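PDB 3CTK: rRNA N-glycosidase from Bougainvillea spectabilis, which belongs to the plant ribosome-inactivating proteins, with a fold in which a mixed beta-sheet packs against a set of helices. Local coordinates for residues Y14-I18 / E173-V177; L34-Q39 / M241-F246; I52-K58 / L135-E140; L117-A121 / A153-L157; R125-G131 / G183-P187. One frame throughout, in Å; residues are numbered along the deposited sequence.

Contact 1 of 5, residues Y14-I18 / E173-V177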
# COMPACT_ATOMS: atom_id res chain seq x y z
N TYR A 14 -7.65 -13.04 0.59
CA TYR A 14 -7.35 -11.61 0.49
C TYR A 14 -8.12 -10.72 1.47
O TYR A 14 -7.52 -9.91 2.17
CB TYR A 14 -7.60 -11.14 -0.94
CG TYR A 14 -7.25 -9.69 -1.18
CD1 TYR A 14 -5.92 -9.27 -1.24
CD2 TYR A 14 -8.25 -8.74 -1.38
CE1 TYR A 14 -5.59 -7.93 -1.50
CE2 TYR A 14 -7.94 -7.41 -1.63
CZ TYR A 14 -6.61 -7.01 -1.69
OH TYR A 14 -6.32 -5.70 -1.97
N PRO A 15 -9.46 -10.85 1.53
CA PRO A 15 -10.19 -9.99 2.46
C PRO A 15 -9.73 -10.12 3.91
O PRO A 15 -9.65 -9.13 4.64
CB PRO A 15 -11.64 -10.42 2.26
CG PRO A 15 -11.67 -10.81 0.81
CD PRO A 15 -10.39 -11.61 0.68
N THR A 16 -9.42 -11.35 4.34
CA THR A 16 -8.96 -11.58 5.70
C THR A 16 -7.58 -10.96 5.90
O THR A 16 -7.28 -10.38 6.94
CB THR A 16 -8.89 -13.08 6.02
OG1 THR A 16 -10.20 -13.66 5.87
CG2 THR A 16 -8.42 -13.30 7.45
N PHE A 17 -6.74 -11.10 4.87
CA PHE A 17 -5.38 -10.56 4.87
C PHE A 17 -5.40 -9.04 5.05
O PHE A 17 -4.67 -8.49 5.89
CB PHE A 17 -4.71 -10.92 3.53
CG PHE A 17 -3.48 -10.11 3.22
CD1 PHE A 17 -2.33 -10.23 4.00
CD2 PHE A 17 -3.47 -9.23 2.14
CE1 PHE A 17 -1.19 -9.48 3.71
CE2 PHE A 17 -2.34 -8.48 1.84
CZ PHE A 17 -1.19 -8.61 2.63
N ILE A 18 -6.23 -8.35 4.27
CA ILE A 18 -6.32 -6.90 4.36
C ILE A 18 -6.84 -6.45 5.72
O ILE A 18 -6.36 -5.46 6.28
CB ILE A 18 -7.23 -6.32 3.25
CG1 ILE A 18 -6.57 -6.52 1.88
CG2 ILE A 18 -7.49 -4.84 3.49
CD1 ILE A 18 -5.21 -5.85 1.76
N GLU A 173 -10.02 -2.12 -1.95
CA GLU A 173 -10.00 -3.52 -1.55
C GLU A 173 -11.09 -4.27 -2.33
O GLU A 173 -10.87 -5.38 -2.81
CB GLU A 173 -10.27 -3.67 -0.05
CG GLU A 173 -10.27 -5.11 0.42
CD GLU A 173 -10.88 -5.30 1.79
OE1 GLU A 173 -11.27 -4.29 2.43
OE2 GLU A 173 -10.97 -6.46 2.24
N THR A 174 -12.26 -3.65 -2.46
CA THR A 174 -13.36 -4.28 -3.17
C THR A 174 -13.08 -4.45 -4.66
O THR A 174 -13.49 -5.44 -5.26
CB THR A 174 -14.68 -3.51 -2.97
OG1 THR A 174 -15.02 -3.52 -1.57
CG2 THR A 174 -15.81 -4.17 -3.74
N GLU A 175 -12.37 -3.49 -5.26
CA GLU A 175 -12.04 -3.61 -6.68
C GLU A 175 -11.15 -4.83 -6.88
O GLU A 175 -11.33 -5.59 -7.83
CB GLU A 175 -11.31 -2.35 -7.18
CG GLU A 175 -12.21 -1.14 -7.35
CD GLU A 175 -13.30 -1.37 -8.38
OE1 GLU A 175 -12.98 -1.49 -9.59
OE2 GLU A 175 -14.48 -1.45 -7.98
N VAL A 176 -10.18 -5.02 -5.99
CA VAL A 176 -9.28 -6.16 -6.11
C VAL A 176 -10.05 -7.46 -5.91
O VAL A 176 -9.84 -8.43 -6.64
CB VAL A 176 -8.12 -6.07 -5.09
CG1 VAL A 176 -7.28 -7.35 -5.14
CG2 VAL A 176 -7.24 -4.87 -5.41
N VAL A 177 -10.95 -7.49 -4.93
CA VAL A 177 -11.74 -8.69 -4.67
C VAL A 177 -12.63 -9.05 -5.86
O VAL A 177 -12.71 -10.22 -6.25
CB VAL A 177 -12.65 -8.50 -3.43
CG1 VAL A 177 -13.63 -9.66 -3.31
CG2 VAL A 177 -11.79 -8.43 -2.17

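Contact 2 of 5, residues L34-Q39 / M241-F246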
# COMPACT_ATOMS: atom_id res chain seq x y z
N LEU A 34 -13.83 5.33 12.73
CA LEU A 34 -12.88 4.79 11.75
C LEU A 34 -11.49 4.68 12.38
O LEU A 34 -11.12 5.49 13.22
CB LEU A 34 -12.81 5.70 10.52
CG LEU A 34 -14.05 5.79 9.63
CD1 LEU A 34 -13.88 6.94 8.65
CD2 LEU A 34 -14.25 4.48 8.90
N PRO A 35 -10.71 3.67 11.97
CA PRO A 35 -9.35 3.46 12.48
C PRO A 35 -8.45 4.61 12.01
O PRO A 35 -8.72 5.24 10.99
CB PRO A 35 -8.95 2.12 11.84
CG PRO A 35 -10.27 1.46 11.52
CD PRO A 35 -11.08 2.61 11.02
N VAL A 36 -7.39 4.88 12.77
CA VAL A 36 -6.46 5.95 12.45
C VAL A 36 -5.03 5.50 12.77
O VAL A 36 -4.81 4.78 13.74
CB VAL A 36 -6.77 7.23 13.28
CG1 VAL A 36 -5.81 8.36 12.91
CG2 VAL A 36 -8.22 7.66 13.05
N THR A 37 -4.06 5.91 11.94
CA THR A 37 -2.67 5.54 12.19
C THR A 37 -2.04 6.51 13.19
O THR A 37 -2.62 7.56 13.49
CB THR A 37 -1.80 5.59 10.89
OG1 THR A 37 -1.73 6.93 10.41
CG2 THR A 37 -2.39 4.69 9.81
N LEU A 38 -0.88 6.15 13.72
CA LEU A 38 -0.15 7.00 14.66
C LEU A 38 0.92 7.77 13.88
O LEU A 38 1.58 7.20 13.01
CB LEU A 38 0.55 6.15 15.73
CG LEU A 38 -0.21 5.73 16.98
CD1 LEU A 38 0.71 4.89 17.86
CD2 LEU A 38 -0.67 6.97 17.73
N GLN A 39 1.11 9.05 14.20
CA GLN A 39 2.11 9.86 13.52
C GLN A 39 3.53 9.46 13.92
O GLN A 39 4.43 9.46 13.09
CB GLN A 39 1.90 11.35 13.81
CG GLN A 39 2.92 12.25 13.13
CD GLN A 39 2.58 13.72 13.26
OE1 GLN A 39 1.97 14.14 14.24
NE2 GLN A 39 3.00 14.51 12.29
N MET A 241 -13.67 4.14 3.14
CA MET A 241 -12.46 4.20 3.96
C MET A 241 -12.12 2.96 4.78
O MET A 241 -12.99 2.35 5.41
CB MET A 241 -12.54 5.39 4.92
CG MET A 241 -12.76 6.73 4.24
SD MET A 241 -11.60 7.06 2.89
CE MET A 241 -10.06 7.28 3.78
N GLY A 242 -10.84 2.59 4.77
CA GLY A 242 -10.36 1.44 5.52
C GLY A 242 -9.65 1.90 6.79
O GLY A 242 -9.88 1.37 7.87
N ILE A 243 -8.77 2.88 6.64
CA ILE A 243 -8.04 3.45 7.77
C ILE A 243 -7.57 4.85 7.37
O ILE A 243 -7.13 5.06 6.23
CB ILE A 243 -6.82 2.58 8.19
CG1 ILE A 243 -6.13 3.21 9.40
CG2 ILE A 243 -5.84 2.44 7.04
CD1 ILE A 243 -5.09 2.31 10.07
N LEU A 244 -7.68 5.79 8.30
CA LEU A 244 -7.29 7.18 8.06
C LEU A 244 -5.87 7.51 8.51
O LEU A 244 -5.30 6.84 9.37
CB LEU A 244 -8.24 8.14 8.77
CG LEU A 244 -9.75 8.01 8.53
CD1 LEU A 244 -10.47 9.11 9.28
CD2 LEU A 244 -10.05 8.08 7.05
N LYS A 245 -5.32 8.56 7.92
CA LYS A 245 -3.98 9.01 8.28
C LYS A 245 -4.10 9.78 9.59
O LYS A 245 -5.14 10.37 9.89
CB LYS A 245 -3.41 9.93 7.20
CG LYS A 245 -1.99 10.44 7.49
CD LYS A 245 -1.47 11.37 6.39
CE LYS A 245 -2.14 12.73 6.41
NZ LYS A 245 -1.82 13.49 7.65
N PHE A 246 -3.03 9.76 10.37
CA PHE A 246 -2.96 10.44 11.66
C PHE A 246 -3.31 11.92 11.55
O PHE A 246 -3.35 12.46 10.44
CB PHE A 246 -1.55 10.32 12.25
CG PHE A 246 -0.47 10.84 11.33
CD1 PHE A 246 0.31 9.95 10.57
CD2 PHE A 246 -0.24 12.20 11.19
CE1 PHE A 246 1.29 10.42 9.69
CE2 PHE A 246 0.75 12.69 10.31
CZ PHE A 246 1.51 11.79 9.56

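Contact 3 of 5, residues I52-K58 / L135-E140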
# COMPACT_ATOMS: atom_id res chain seq x y z
N ILE A 52 4.61 -12.16 1.10
CA ILE A 52 3.85 -12.56 -0.08
C ILE A 52 4.55 -13.73 -0.74
O ILE A 52 5.72 -13.62 -1.13
CB ILE A 52 3.74 -11.41 -1.09
CG1 ILE A 52 3.12 -10.18 -0.41
CG2 ILE A 52 2.90 -11.84 -2.30
CD1 ILE A 52 3.19 -8.92 -1.25
N THR A 53 3.85 -14.85 -0.86
CA THR A 53 4.41 -16.06 -1.47
C THR A 53 3.69 -16.42 -2.77
O THR A 53 2.47 -16.42 -2.82
CB THR A 53 4.31 -17.25 -0.50
OG1 THR A 53 4.94 -16.92 0.74
CG2 THR A 53 5.00 -18.48 -1.09
N THR A 54 4.47 -16.73 -3.80
CA THR A 54 3.92 -17.08 -5.11
C THR A 54 3.59 -18.57 -5.18
O THR A 54 4.00 -19.35 -4.32
CB THR A 54 4.94 -16.78 -6.23
OG1 THR A 54 6.10 -17.60 -6.05
CG2 THR A 54 5.35 -15.31 -6.19
N THR A 55 2.86 -18.98 -6.22
CA THR A 55 2.54 -20.39 -6.38
C THR A 55 3.82 -21.13 -6.75
O THR A 55 3.90 -22.35 -6.64
CB THR A 55 1.48 -20.63 -7.49
OG1 THR A 55 1.97 -20.13 -8.74
CG2 THR A 55 0.17 -19.94 -7.13
N SER A 56 4.83 -20.38 -7.18
CA SER A 56 6.12 -20.96 -7.55
C SER A 56 7.01 -21.08 -6.31
O SER A 56 8.20 -21.39 -6.42
CB SER A 56 6.81 -20.11 -8.62
OG SER A 56 7.01 -18.78 -8.17
N LYS A 57 6.43 -20.81 -5.15
CA LYS A 57 7.13 -20.94 -3.87
C LYS A 57 8.21 -19.91 -3.56
O LYS A 57 9.14 -20.18 -2.80
CB LYS A 57 7.72 -22.35 -3.77
CG LYS A 57 6.68 -23.45 -3.93
CD LYS A 57 7.33 -24.78 -4.28
CE LYS A 57 7.96 -24.73 -5.66
NZ LYS A 57 8.73 -25.96 -5.99
N LYS A 58 8.10 -18.72 -4.15
CA LYS A 58 9.07 -17.67 -3.89
C LYS A 58 8.40 -16.63 -3.00
O LYS A 58 7.23 -16.28 -3.20
CB LYS A 58 9.54 -17.03 -5.21
CG LYS A 58 10.22 -18.04 -6.13
CD LYS A 58 10.70 -17.42 -7.43
CE LYS A 58 11.39 -18.47 -8.30
NZ LYS A 58 11.90 -17.89 -9.57
N LEU A 135 0.71 -9.77 -9.95
CA LEU A 135 1.63 -9.54 -8.84
C LEU A 135 2.65 -10.67 -8.82
O LEU A 135 3.85 -10.42 -8.69
CB LEU A 135 0.88 -9.47 -7.51
CG LEU A 135 1.72 -9.33 -6.24
CD1 LEU A 135 2.58 -8.07 -6.31
CD2 LEU A 135 0.80 -9.28 -5.03
N GLU A 136 2.19 -11.91 -8.98
CA GLU A 136 3.12 -13.03 -8.98
C GLU A 136 4.12 -12.92 -10.12
O GLU A 136 5.30 -13.20 -9.95
CB GLU A 136 2.37 -14.37 -9.07
CG GLU A 136 3.29 -15.56 -9.35
CD GLU A 136 2.79 -16.86 -8.78
OE1 GLU A 136 3.36 -17.92 -9.11
OE2 GLU A 136 1.82 -16.83 -7.99
N PHE A 137 3.65 -12.48 -11.29
CA PHE A 137 4.53 -12.33 -12.44
C PHE A 137 5.63 -11.31 -12.15
O PHE A 137 6.80 -11.52 -12.51
CB PHE A 137 3.74 -11.87 -13.67
CG PHE A 137 4.56 -11.78 -14.92
CD1 PHE A 137 4.72 -12.89 -15.74
CD2 PHE A 137 5.21 -10.60 -15.26
CE1 PHE A 137 5.51 -12.82 -16.89
CE2 PHE A 137 6.00 -10.52 -16.41
CZ PHE A 137 6.15 -11.64 -17.22
N SER A 138 5.27 -10.20 -11.50
CA SER A 138 6.26 -9.17 -11.19
C SER A 138 7.27 -9.67 -10.17
O SER A 138 8.44 -9.27 -10.20
CB SER A 138 5.57 -7.90 -10.67
OG SER A 138 4.97 -8.10 -9.40
N ILE A 139 6.84 -10.54 -9.26
CA ILE A 139 7.75 -11.09 -8.26
C ILE A 139 8.72 -12.05 -8.95
O ILE A 139 9.92 -12.05 -8.68
CB ILE A 139 6.97 -11.83 -7.14
CG1 ILE A 139 6.13 -10.83 -6.35
CG2 ILE A 139 7.93 -12.58 -6.22
CD1 ILE A 139 5.26 -11.44 -5.27
N GLU A 140 8.20 -12.86 -9.86
CA GLU A 140 9.02 -13.81 -10.60
C GLU A 140 10.08 -13.10 -11.44
O GLU A 140 11.16 -13.64 -11.68
CB GLU A 140 8.14 -14.65 -11.53
CG GLU A 140 7.51 -15.86 -10.88
CD GLU A 140 8.51 -16.98 -10.71
OE1 GLU A 140 8.13 -18.04 -10.17
OE2 GLU A 140 9.67 -16.82 -11.13
O HOH W 1 12.48 -15.27 -10.09

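Contact 4 of 5, residues L117-A121 / A153-L157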
# COMPACT_ATOMS: atom_id res chain seq x y z
N LEU A 117 8.23 6.33 -9.39
CA LEU A 117 8.03 4.92 -9.72
C LEU A 117 7.58 4.72 -11.17
O LEU A 117 8.08 3.83 -11.86
CB LEU A 117 7.00 4.28 -8.78
CG LEU A 117 7.43 4.00 -7.34
CD1 LEU A 117 6.24 3.51 -6.54
CD2 LEU A 117 8.55 2.97 -7.34
N VAL A 118 6.63 5.53 -11.63
CA VAL A 118 6.16 5.38 -13.01
C VAL A 118 7.26 5.75 -14.00
O VAL A 118 7.36 5.16 -15.07
CB VAL A 118 4.90 6.23 -13.29
CG1 VAL A 118 3.76 5.81 -12.37
CG2 VAL A 118 5.21 7.71 -13.14
N ASN A 119 8.09 6.73 -13.62
CA ASN A 119 9.19 7.15 -14.50
C ASN A 119 10.21 6.03 -14.65
O ASN A 119 10.82 5.87 -15.71
CB ASN A 119 9.88 8.40 -13.94
CG ASN A 119 9.09 9.67 -14.21
OD1 ASN A 119 8.06 9.64 -14.89
ND2 ASN A 119 9.57 10.79 -13.68
N ALA A 120 10.40 5.25 -13.59
CA ALA A 120 11.36 4.15 -13.62
C ALA A 120 10.77 2.93 -14.30
O ALA A 120 11.46 2.21 -15.04
CB ALA A 120 11.81 3.81 -12.19
N ALA A 121 9.48 2.69 -14.07
CA ALA A 121 8.79 1.54 -14.66
C ALA A 121 8.49 1.78 -16.14
O ALA A 121 8.37 0.83 -16.92
CB ALA A 121 7.49 1.28 -13.90
N ALA A 153 10.48 -1.36 -10.17
CA ALA A 153 9.51 -0.28 -10.05
C ALA A 153 8.12 -0.81 -10.35
O ALA A 153 7.14 -0.41 -9.72
CB ALA A 153 9.87 0.87 -11.00
N LYS A 154 8.02 -1.73 -11.32
CA LYS A 154 6.73 -2.31 -11.68
C LYS A 154 6.17 -3.10 -10.49
O LYS A 154 4.99 -3.03 -10.19
CB LYS A 154 6.86 -3.21 -12.90
CG LYS A 154 7.13 -2.45 -14.19
CD LYS A 154 7.33 -3.39 -15.38
CE LYS A 154 6.07 -4.16 -15.72
NZ LYS A 154 5.64 -5.09 -14.63
N PHE A 155 7.04 -3.85 -9.83
CA PHE A 155 6.63 -4.63 -8.67
C PHE A 155 6.07 -3.69 -7.59
O PHE A 155 5.00 -3.94 -7.04
CB PHE A 155 7.82 -5.41 -8.10
CG PHE A 155 7.59 -5.92 -6.70
CD1 PHE A 155 6.65 -6.91 -6.45
CD2 PHE A 155 8.29 -5.37 -5.63
CE1 PHE A 155 6.41 -7.35 -5.15
CE2 PHE A 155 8.06 -5.81 -4.32
CZ PHE A 155 7.12 -6.80 -4.08
N PHE A 156 6.80 -2.62 -7.29
CA PHE A 156 6.34 -1.67 -6.28
C PHE A 156 4.98 -1.08 -6.63
O PHE A 156 4.10 -0.99 -5.78
CB PHE A 156 7.36 -0.55 -6.06
CG PHE A 156 8.49 -0.92 -5.13
CD1 PHE A 156 9.81 -0.92 -5.57
CD2 PHE A 156 8.23 -1.27 -3.81
CE1 PHE A 156 10.85 -1.26 -4.72
CE2 PHE A 156 9.26 -1.62 -2.94
CZ PHE A 156 10.58 -1.61 -3.40
N LEU A 157 4.80 -0.68 -7.89
CA LEU A 157 3.53 -0.10 -8.31
C LEU A 157 2.37 -1.06 -8.06
O LEU A 157 1.31 -0.65 -7.59
CB LEU A 157 3.58 0.29 -9.79
CG LEU A 157 4.44 1.52 -10.10
CD1 LEU A 157 4.60 1.69 -11.60
CD2 LEU A 157 3.79 2.75 -9.48

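Contact 5 of 5, residues R125-G131 / G183-P187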
# COMPACT_ATOMS: atom_id res chain seq x y z
N ARG A 125 0.24 4.27 -13.90
CA ARG A 125 -0.71 3.47 -13.13
C ARG A 125 -1.95 3.05 -13.91
O ARG A 125 -2.41 1.91 -13.79
CB ARG A 125 -1.15 4.23 -11.88
CG ARG A 125 -0.14 4.27 -10.74
CD ARG A 125 -0.68 5.10 -9.58
NE ARG A 125 -0.62 6.53 -9.86
CZ ARG A 125 -1.26 7.47 -9.17
NH1 ARG A 125 -2.04 7.13 -8.14
NH2 ARG A 125 -1.11 8.74 -9.49
N LYS A 126 -2.50 3.96 -14.70
CA LYS A 126 -3.71 3.66 -15.46
C LYS A 126 -3.52 2.56 -16.50
O LYS A 126 -4.50 1.93 -16.92
CB LYS A 126 -4.23 4.92 -16.15
CG LYS A 126 -3.38 5.40 -17.31
CD LYS A 126 -3.99 6.63 -17.97
CE LYS A 126 -3.18 7.06 -19.18
NZ LYS A 126 -1.79 7.43 -18.81
N ASP A 127 -2.27 2.31 -16.91
CA ASP A 127 -1.98 1.28 -17.91
C ASP A 127 -1.38 -0.01 -17.37
O ASP A 127 -1.16 -0.96 -18.12
CB ASP A 127 -1.04 1.84 -18.98
CG ASP A 127 -1.60 3.08 -19.66
OD1 ASP A 127 -2.78 3.05 -20.04
OD2 ASP A 127 -0.85 4.07 -19.82
N LEU A 128 -1.10 -0.05 -16.07
CA LEU A 128 -0.50 -1.24 -15.47
C LEU A 128 -1.55 -2.14 -14.82
O LEU A 128 -2.24 -1.74 -13.89
CB LEU A 128 0.55 -0.83 -14.42
CG LEU A 128 1.36 -1.97 -13.81
CD1 LEU A 128 2.17 -2.66 -14.90
CD2 LEU A 128 2.30 -1.41 -12.74
N GLU A 129 -1.65 -3.37 -15.31
CA GLU A 129 -2.62 -4.33 -14.80
C GLU A 129 -2.30 -4.79 -13.38
O GLU A 129 -1.15 -5.09 -13.06
CB GLU A 129 -2.70 -5.54 -15.72
CG GLU A 129 -2.91 -5.19 -17.17
CD GLU A 129 -2.96 -6.42 -18.06
OE1 GLU A 129 -4.05 -7.01 -18.18
OE2 GLU A 129 -1.91 -6.79 -18.61
N LEU A 130 -3.34 -4.86 -12.56
CA LEU A 130 -3.22 -5.30 -11.18
C LEU A 130 -3.93 -6.65 -11.05
O LEU A 130 -4.75 -7.01 -11.89
CB LEU A 130 -3.88 -4.28 -10.24
CG LEU A 130 -3.35 -2.85 -10.33
CD1 LEU A 130 -4.19 -1.94 -9.44
CD2 LEU A 130 -1.89 -2.81 -9.90
N GLY A 131 -3.61 -7.38 -9.99
CA GLY A 131 -4.22 -8.68 -9.78
C GLY A 131 -3.23 -9.66 -9.20
O GLY A 131 -2.02 -9.44 -9.27
N GLY A 183 -8.82 -12.57 -11.82
CA GLY A 183 -8.64 -11.90 -13.09
C GLY A 183 -7.64 -10.77 -12.96
O GLY A 183 -6.95 -10.67 -11.94
N SER A 184 -7.56 -9.93 -13.98
CA SER A 184 -6.64 -8.79 -13.98
C SER A 184 -7.42 -7.54 -14.35
O SER A 184 -8.41 -7.62 -15.08
CB SER A 184 -5.51 -9.01 -14.99
OG SER A 184 -4.78 -10.19 -14.71
N PHE A 185 -6.97 -6.38 -13.87
CA PHE A 185 -7.66 -5.14 -14.19
C PHE A 185 -6.75 -3.93 -14.05
O PHE A 185 -5.72 -3.98 -13.37
CB PHE A 185 -8.88 -4.95 -13.28
CG PHE A 185 -8.54 -4.57 -11.86
CD1 PHE A 185 -8.00 -5.50 -10.98
CD2 PHE A 185 -8.75 -3.27 -11.41
CE1 PHE A 185 -7.68 -5.15 -9.67
CE2 PHE A 185 -8.43 -2.90 -10.10
CZ PHE A 185 -7.89 -3.84 -9.22
N LYS A 186 -7.13 -2.84 -14.71
CA LYS A 186 -6.39 -1.60 -14.62
C LYS A 186 -7.26 -0.72 -13.72
O LYS A 186 -8.47 -0.66 -13.89
CB LYS A 186 -6.21 -0.98 -16.00
CG LYS A 186 -5.26 -1.78 -16.88
CD LYS A 186 -5.31 -1.34 -18.33
CE LYS A 186 -4.51 -2.29 -19.20
NZ LYS A 186 -4.67 -2.00 -20.65
N PRO A 187 -6.64 -0.04 -12.75
CA PRO A 187 -7.36 0.84 -11.81
C PRO A 187 -8.15 1.96 -12.47
O PRO A 187 -7.61 2.70 -13.30
CB PRO A 187 -6.24 1.35 -10.90
CG PRO A 187 -5.05 1.38 -11.83
CD PRO A 187 -5.18 0.08 -12.57
O HOH W 2 -7.31 2.47 -16.28
O HOH W 3 -4.10 1.01 -21.26

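Contact 1 of 5, residues Y14-I18 / E173-V177
In the helical part of the ribosome-inactivating protein fold, the N-terminal end of helix 14-25 packs against helix 170-180 through Y14 and V176. The two short axes run nearly antiparallel, at 157°, and come within 10.8 Å of each other, a span bridged by side chains. With CG anti to the backbone N (chi1 -177°), Y14 reaches across and lays its ring between the helices. V176 CG1 presses on one face: it lies 3.9 Å from the centroid of the Y14 ring, 27° off its normal, a CH-pi contact. I18 CG1, from Y14's own helix, covers the opposite face, off centre, so the ring is sandwiched between two aliphatic branches. At the ring's edge, in its plane, V177 CG2 stands 3.6 Å from Y14 CD2. The same methyl touches P15 CG at 3.8 Å, filling the corner between ring and proline. The extended chain of E173 brings its carboxylate alongside I18 and P15. E173 CD passes 3.8 Å from I18 CG2, the two side chains running past each other in opposite senses, and E173 OE2 comes to rest 3.6 Å from P15 CA. The polar ends are anchored outside this pair: Y14 OH is hydrogen-bonded to M162 O of helix 149-168, and E173 OE1 forms a salt bridge with R22. The interface itself is therefore held by van der Waals and CH-pi contacts, while the tyrosine hydroxyl ties the buried ring to a third helix and the glutamate charge is probably compensated by R22.

Contact 2 of 5, residues L34-Q39 / M241-F246
Q39 and K245 take opposite faces of the F246 ring. Q39 CB comes over one face, 3.6 Å from the ring centroid and 21° off the normal, a CH-pi contact, and the extended chain then carries the amide across the ring toward CE2, with amide and ring planes nearly parallel. K245 CG lies on the other face, toward the rim. T37 OG1 approaches at the edge, 3.6 Å from F246 CD1, and also takes a weak hydrogen bond from F246 N. T37 OG1 is hydrogen-bonded to T67 O as well, its stronger partner. Next to the ring along the chain, the two loops run in similar directions and join through a single beta bridge between V36 and L244, fastening a segment near the C terminus to the loop that follows helix 14-25. L244 N gives a straight bond to P35 O (2.9 Å, 175°), and T37 N returns one to L244 O at 3.0 Å. Flanking the bridge, I243 CD1 meets T37 CG2 at 3.6 Å, the two side chains crossing at about a right angle, and L244 CD1 lies 4.1 Å from L34 CD1. L244 also packs on I205 of helix 198-208, while K245 N bonds to S202 OG.

Contact 3 of 5, residues I52-K58 / L135-E140
I52, next to last in strand 47-53, points CG2 at helix 132-142 and meets I139 CD1 at 3.8 Å. T54 follows with CG2 sliding past I139 CG2, also at 3.8 Å, while its CB lies against the E136 carboxylate carbon. Its OG1, turned between backbone N and carbonyl carbon (chi1 64°), faces back into the loop and accepts from K58 N at 3.0 Å. T55 uses backbone and side chain on one acid: T55 N reaches E136 OE2 (3.0 Å), tilted 37° out of the carboxylate plane, and T55 OG1 reaches E136 OE1 at 2.6 Å on its syn side. This double grip should fix the rotation of the carboxylate. S56 brings its hydroxyl to E140 OE1, at a modelled spacing so short that its detail is doubtful. K58, fully extended, closes the row with a salt bridge from NZ to E140 OE2 (2.9 Å), the lysine lying across the glutamate; a water also accepts from K58 NZ. T54 N bonds to K58 O and K57 N to T54 O, and K57 has a positive phi of 71°: a beta hairpin with a type I turn and G1 bulge, joining strands 47-53 and 59-65 and docked onto a helix.

Contact 4 of 5, residues L117-A121 / A153-L157
L117 O, beside which A153 CB packs at 3.6 Å, is gripped within its own helix by two backbone donors: A121 N at 2.9 Å and, weakly, A120 N at 3.2 Å. Across the interface it meets methyls, A153 CB and, further off, L157 CD1; the pairing of helix 114-121 with helix 149-168 is apolar. The short axes cross at an angle of 137° and pass 8.7 Å apart. The approach is tightest at the end of the first helix, where small residues meet: A153 CB fits between A120 CB, at 3.7 Å, and A121 CB, with the backbone N of A121 beside it. One turn further along, L157 spreads its two methyls over the neighbouring helix. CD1 meets A121 CB at 3.7 Å, and CD2 meets L117 CB at 3.6 Å, the leucines running past each other in opposite directions. L117 has CG anti to its carbonyl carbon (chi1 -73°), which, with chi2 near 174°, puts CD2 by F156 CB, 3.9 Å away, the two side chains roughly perpendicular. K154 joins with its aliphatic part, CG resting near A121 CB, and its chain, bent at chi3 and chi4, takes NZ off the interface. F110, in a loop, covers L117, A120 and A153. Cohesion between these helices thus comes from close van der Waals fit in a buried apolar seam, with L117 O held inside its helix and A121 O by Q150 NE2.

Contact 5 of 5, residues R125-G131 / G183-P187
L130 puts CB over one face of the F185 ring, 3.9 Å from F185 CE1. With its CG set over its own backbone (chi1 74°), F185 folds the ring back over the neighbouring chain although the CB bond leads away from it. Beyond the ring, L130 CD1 meets P187 CD at 3.9 Å, leucine and proline crossing at about a right angle. P187 sets CG against the R125 carbonyl, 3.3 Å from R125 O. On the outer side E129 and K186 pass obliquely, E129 CG against K186 CE, their charged ends apart: E129 OE2 forms a salt bridge with K134, and a water links K186 NZ to D127 OD1. A second water connects K126 O and P187 O. The backbones are locked by a single antiparallel, hydrogen-bonded bridge, in which L130 N gives a nearly straight bond to F185 O (2.7 Å, 173°) and F185 N returns one to L130 O at 3.0 Å. S184 CA adds a CA-H...O contact to L130 O. These two connecting loops lie among four helices: G131 is the N-cap residue of helix 132-142, L128 and L130 rest on helix 149-168, F185 packs on V176 and R179 of helix 170-180, and P187 touches L192 of helix 189-196, where R125 also pairs with E195.

From the N terminus, contact 1 ties helix 14-25 to helix 170-180 and closes a loop of 154 residues. Contact 2 closes the widest span, joining the loop after helix 14-25 to the segment after helix 234-237; it crosses contact 1 and lies on the opposite side of the chain's centre from contacts 3, 4 and 5. Contact 3 joins the 47-53/59-65 hairpin to helix 132-142, contact 4 helices 114-121 and 149-168, contact 5 two interhelical loops. Contacts 3 and 4 nest inside 1 and 2; contact 5 nests in 2 but crosses 1. Contacts 3, 4 and 5 cross one another. In space, F155 links contacts 4 and 3, L157 on L128 links 4 and 5, and V176 on F185 links 1 and 5.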